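Local coordinates for msDPBB_sym2 protein (Synthetic construct, PDB 7DWW) that has no known natural function but was designed by computation to fold as a double-psi beta barrel, the core fold of RNA polymerase, at residues D68-L71 / M72-L75; V22-E26 / E27-L31. All coordinates share one frame; numbering follows the deposited sequence.

Contact 1 of 2, residues D68-L71 / M72-L75; sequences DEEL and MRLL
Residues 68-71 and 72-75 form one unbroken run, the N-cap Asp68 and then the short helix 69-75, whose turns close by i to i+4 bonds: Met72 N to Asp68 O, Arg73 N to Glu69 O, Leu74 N to Glu70 O at 2.8 Å and Leu75 N to Leu71 O. Asp68 OD2 accepts from Glu70 N at 2.7 Å on its anti side. On the outer face Glu69 and Arg73 pair one turn apart. Arg73 NE points almost straight at Glu69 OE2 (2.7 Å, 173°) and meets it on the syn side, carboxylate and guanidinium nearly coplanar. With chi1 at 75°, Glu69 CG sits between its N and carbonyl carbon, and the bend at chi2 carries the carboxylate to the guanidinium edge. The other arm, Glu69 OE1 with Arg73 NH2, is too close to be trusted. Glu70 CG lies over one guanidinium face, its carboxylate salt-bridged to Lys19, while a water that gives a weak bond to Glu70 OE2 also takes one from the doubtful Arg73 NH2. With alanine at Glu70, the CG over the guanidinium goes and Lys19 would probably lose this carboxylate partner. Inward, Leu71 and Leu75 pack on Val48, and Met72 on Val9 and Leu11. The helix is thus amphipathic: an ion pair stitches its outer turn, acidic groups near its N-terminal end probably suit its dipole, and apolar chains seat it on the barrel.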
loop_
_atom_site.group_PDB
_atom_site.type_symbol
_atom_site.label_atom_id
_atom_site.label_comp_id
_atom_site.label_asym_id
_atom_site.label_seq_id
_atom_site.Cartn_x
_atom_site.Cartn_y
_atom_site.Cartn_z
ATOM N N ASP A 68 -1.245 7.385 -3.008
ATOM C CA ASP A 68 -1.300 8.703 -3.626
ATOM C C ASP A 68 -0.228 8.821 -4.712
ATOM O O ASP A 68 0.864 8.254 -4.601
ATOM C CB ASP A 68 -1.100 9.766 -2.548
ATOM C CG ASP A 68 -1.233 11.168 -3.077
ATOM O OD1 ASP A 68 -2.308 11.746 -2.858
ATOM O OD2 ASP A 68 -0.296 11.651 -3.741
ATOM N N GLU A 69 -0.531 9.591 -5.761
ATOM C CA GLU A 69 0.409 9.725 -6.879
ATOM C C GLU A 69 1.754 10.273 -6.413
ATOM O O GLU A 69 2.813 9.862 -6.911
ATOM C CB GLU A 69 -0.191 10.608 -7.990
ATOM C CG GLU A 69 -0.220 12.106 -7.692
ATOM C CD GLU A 69 1.095 12.785 -8.072
ATOM O OE1 GLU A 69 1.356 13.917 -7.603
ATOM O OE2 GLU A 69 1.877 12.180 -8.853
ATOM N N GLU A 70 1.747 11.178 -5.434
ATOM C CA GLU A 70 3.039 11.707 -5.017
ATOM C C GLU A 70 3.869 10.683 -4.263
ATOM O O GLU A 70 5.096 10.655 -4.436
ATOM C CB GLU A 70 2.880 12.958 -4.161
ATOM C CG GLU A 70 4.236 13.638 -3.937
ATOM C CD GLU A 70 4.141 14.963 -3.204
ATOM O OE1 GLU A 70 5.145 15.362 -2.561
ATOM O OE2 GLU A 70 3.064 15.600 -3.274
ATOM N N LEU A 71 3.225 9.813 -3.482
ATOM C CA LEU A 71 3.997 8.767 -2.759
ATOM C C LEU A 71 4.621 7.827 -3.789
ATOM O O LEU A 71 5.749 7.439 -3.624
ATOM C CB LEU A 71 3.104 8.022 -1.772
ATOM C CG LEU A 71 3.855 7.127 -0.788
ATOM C CD1 LEU A 71 4.731 7.941 0.147
ATOM C CD2 LEU A 71 2.906 6.255 -0.008
ATOM N N MET A 72 3.890 7.544 -4.855
ATOM C CA MET A 72 4.440 6.734 -5.962
ATOM C C MET A 72 5.677 7.448 -6.514
ATOM O O MET A 72 6.682 6.821 -6.713
ATOM C CB MET A 72 3.412 6.627 -7.088
ATOM C CG MET A 72 2.230 5.784 -6.767
ATOM S SD MET A 72 1.194 5.616 -8.217
ATOM C CE MET A 72 -0.413 5.473 -7.460
ATOM N N ARG A 73 5.582 8.752 -6.733
ATOM C CA ARG A 73 6.743 9.488 -7.282
ATOM C C ARG A 73 7.904 9.432 -6.294
ATOM O O ARG A 73 9.033 9.305 -6.729
ATOM C CB ARG A 73 6.367 10.930 -7.611
ATOM C CG ARG A 73 5.706 11.106 -8.967
ATOM C CD ARG A 73 5.500 12.557 -9.323
ATOM N NE ARG A 73 4.382 13.142 -8.639
ATOM C CZ ARG A 73 4.490 14.182 -7.846
ATOM N NH1 ARG A 73 5.675 14.722 -7.654
ATOM N NH2 ARG A 73 3.427 14.678 -7.258
ATOM N N LEU A 74 7.624 9.542 -5.008
ATOM C CA LEU A 74 8.725 9.490 -4.027
ATOM C C LEU A 74 9.409 8.132 -4.092
ATOM O O LEU A 74 10.616 8.103 -4.046
ATOM C CB LEU A 74 8.161 9.726 -2.628
ATOM C CG LEU A 74 9.217 9.856 -1.545
ATOM C CD1 LEU A 74 10.085 11.070 -1.785
ATOM C CD2 LEU A 74 8.584 9.912 -0.176
ATOM N N LEU A 75 8.637 7.057 -4.212
ATOM C CA LEU A 75 9.223 5.728 -4.182
ATOM C C LEU A 75 9.883 5.392 -5.510
ATOM O O LEU A 75 10.736 4.495 -5.567
ATOM C CB LEU A 75 8.135 4.717 -3.828
ATOM C CG LEU A 75 8.492 3.242 -3.706
ATOM C CD1 LEU A 75 9.616 3.030 -2.695
ATOM C CD2 LEU A 75 7.222 2.530 -3.305
HETATM O O HOH W 1 3.544 17.023 -5.853
#

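Contact 2 of 2, residues V22-E26 / E27-L31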
loop_
_atom_site.group_PDB
_atom_site.type_symbol
_atom_site.label_atom_id
_atom_site.label_comp_id
_atom_site.label_asym_id
_atom_site.label_seq_id
_atom_site.Cartn_x
_atom_site.Cartn_y
_atom_site.Cartn_z
ATOM N N VAL A 22 -1.413 4.265 2.749
ATOM C CA VAL A 22 -1.655 3.293 1.692
ATOM C C VAL A 22 -2.797 2.395 2.138
ATOM O O VAL A 22 -3.020 2.184 3.330
ATOM C CB VAL A 22 -0.391 2.484 1.342
ATOM C CG1 VAL A 22 0.710 3.425 0.857
ATOM C CG2 VAL A 22 0.074 1.666 2.528
ATOM N N ARG A 23 -3.541 1.854 1.162
ATOM C CA ARG A 23 -4.778 1.151 1.444
ATOM C C ARG A 23 -4.684 -0.264 0.885
ATOM O O ARG A 23 -4.364 -0.451 -0.291
ATOM C CB ARG A 23 -5.992 1.898 0.878
ATOM C CG ARG A 23 -6.047 3.376 1.375
ATOM C CD ARG A 23 -7.411 4.049 1.132
ATOM N NE ARG A 23 -8.393 3.651 2.136
ATOM C CZ ARG A 23 -8.574 4.282 3.293
ATOM N NH1 ARG A 23 -7.856 5.354 3.581
ATOM N NH2 ARG A 23 -9.478 3.840 4.158
ATOM N N MET A 24 -4.929 -1.239 1.762
ATOM C CA MET A 24 -4.809 -2.670 1.509
ATOM C C MET A 24 -6.074 -3.354 2.002
ATOM O O MET A 24 -6.672 -2.918 2.986
ATOM C CB MET A 24 -3.604 -3.252 2.258
ATOM C CG MET A 24 -2.270 -2.653 1.866
ATOM S SD MET A 24 -0.987 -3.155 3.047
ATOM C CE MET A 24 -1.168 -4.931 2.909
ATOM N N ASP A 25 -6.480 -4.435 1.333
ATOM C CA ASP A 25 -7.705 -5.115 1.758
ATOM C C ASP A 25 -7.469 -5.885 3.057
ATOM O O ASP A 25 -6.329 -6.209 3.440
ATOM C CB ASP A 25 -8.229 -6.065 0.671
ATOM C CG ASP A 25 -7.323 -7.256 0.464
ATOM O OD1 ASP A 25 -6.365 -7.169 -0.329
ATOM O OD2 ASP A 25 -7.527 -8.263 1.167
ATOM N N GLU A 26 -8.569 -6.159 3.761
ATOM C CA GLU A 26 -8.484 -6.798 5.075
ATOM C C GLU A 26 -7.704 -8.123 5.035
ATOM O O GLU A 26 -6.857 -8.385 5.897
ATOM C CB GLU A 26 -9.881 -7.026 5.652
ATOM C CG GLU A 26 -9.893 -7.989 6.846
ATOM C CD GLU A 26 -10.782 -7.532 7.992
ATOM O OE1 GLU A 26 -10.421 -7.769 9.169
ATOM O OE2 GLU A 26 -11.844 -6.937 7.714
ATOM N N GLU A 27 -7.983 -8.990 4.062
ATOM C CA GLU A 27 -7.282 -10.273 4.031
ATOM C C GLU A 27 -5.777 -10.072 3.929
ATOM O O GLU A 27 -4.997 -10.783 4.578
ATOM C CB GLU A 27 -7.785 -11.139 2.877
ATOM C CG GLU A 27 -9.082 -11.793 3.193
ATOM C CD GLU A 27 -9.523 -12.754 2.120
ATOM O OE1 GLU A 27 -8.655 -13.338 1.444
ATOM O OE2 GLU A 27 -10.745 -12.897 1.945
ATOM N N LEU A 28 -5.366 -9.140 3.073
ATOM C CA LEU A 28 -3.944 -8.935 2.859
ATOM C C LEU A 28 -3.289 -8.316 4.096
ATOM O O LEU A 28 -2.178 -8.713 4.487
ATOM C CB LEU A 28 -3.734 -8.074 1.616
ATOM C CG LEU A 28 -2.289 -7.980 1.154
ATOM C CD1 LEU A 28 -1.701 -9.345 0.949
ATOM C CD2 LEU A 28 -2.190 -7.128 -0.110
ATOM N N MET A 29 -3.964 -7.341 4.733
ATOM C CA MET A 29 -3.454 -6.809 6.002
ATOM C C MET A 29 -3.339 -7.901 7.047
ATOM O O MET A 29 -2.379 -7.920 7.817
ATOM C CB MET A 29 -4.358 -5.696 6.549
ATOM C CG MET A 29 -4.441 -4.459 5.627
ATOM S SD MET A 29 -5.449 -3.156 6.355
ATOM C CE MET A 29 -4.543 -2.921 7.896
ATOM N N ARG A 30 -4.326 -8.811 7.114
ATOM C CA ARG A 30 -4.285 -9.877 8.120
ATOM C C ARG A 30 -3.079 -10.780 7.900
ATOM O O ARG A 30 -2.354 -11.122 8.848
ATOM C CB ARG A 30 -5.561 -10.715 8.077
ATOM C CG ARG A 30 -6.708 -10.237 8.911
ATOM C CD ARG A 30 -7.945 -11.097 8.680
ATOM N NE ARG A 30 -8.060 -12.166 9.669
ATOM C CZ ARG A 30 -9.058 -12.269 10.546
ATOM N NH1 ARG A 30 -10.026 -11.360 10.555
ATOM N NH2 ARG A 30 -9.083 -13.273 11.408
ATOM N N LEU A 31 -2.844 -11.144 6.643
ATOM C CA LEU A 31 -1.708 -11.989 6.288
ATOM C C LEU A 31 -0.389 -11.312 6.629
ATOM O O LEU A 31 0.509 -11.943 7.212
ATOM C CB LEU A 31 -1.756 -12.325 4.798
ATOM C CG LEU A 31 -0.863 -13.482 4.405
ATOM C CD1 LEU A 31 -1.453 -14.776 4.913
ATOM C CD2 LEU A 31 -0.748 -13.475 2.879
#
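Asp25 OD2 sits 3.0 Å from both Leu28 N and Glu27 N, at the opening of helix 26-32. Leu28 N donates the capping bond, standing above the carboxylate plane, 49° out of it, and makes Asp25 the N-cap. A chi1 of 69° folds the carboxylate back over the first turn, where OD1 also comes within 3.4 Å of Leu28 CB. The main chain carries on the turn, with Met29 N giving an almost straight bond to Asp25 O (2.9 Å, 174°) and Arg30 N one to Glu26 O. As the carboxylate faces the N-H end of the helix, its negative charge is probably stabilised there. This is a strand-to-helix junction of the double-psi barrel: strand 21-24, paired through its backbone with strand 47-54, runs into the cap with a single residue between strand and helix. Met24, the last strand residue, reaches the helix at two places. Its CE, brought round by the bend at chi3, meets Leu28 CG at 3.7 Å, the two side chains crossing at about a right angle, while its CB touches Met29 CG. Met29 SD lies 3.6 Å from Met24 O. Both methionines also pack on Val52, so the strand end and the first turn share an apolar patch on the barrel. Farther out, Glu26 and Arg30 run side by side, pointing the same way, in a long salt bridge of OE1 to NH1 at 3.9 Å.

In the fold
From the N terminus, the chain runs through strand 4-11 and strand 21-24 into contact 2, which closes the tight turn into helix 26-32. Strands 39-43, 47-54 and 64-67 follow before contact 1 opens, capping and winding helix 69-75, and strand 82-87 ends the barrel. The contacts come in series, neither nesting nor crossing, with centres about 19 Å apart on opposite sides of the chain's centre. The repeated sequence places a like strand, aspartate cap and helix in each half. Strand 47-54 joins them: both helices pack on it. The contacts also touch directly, Leu71 CD2 of helix 69-75 resting 3.7 Å from Val22 CG1 of strand 21-24.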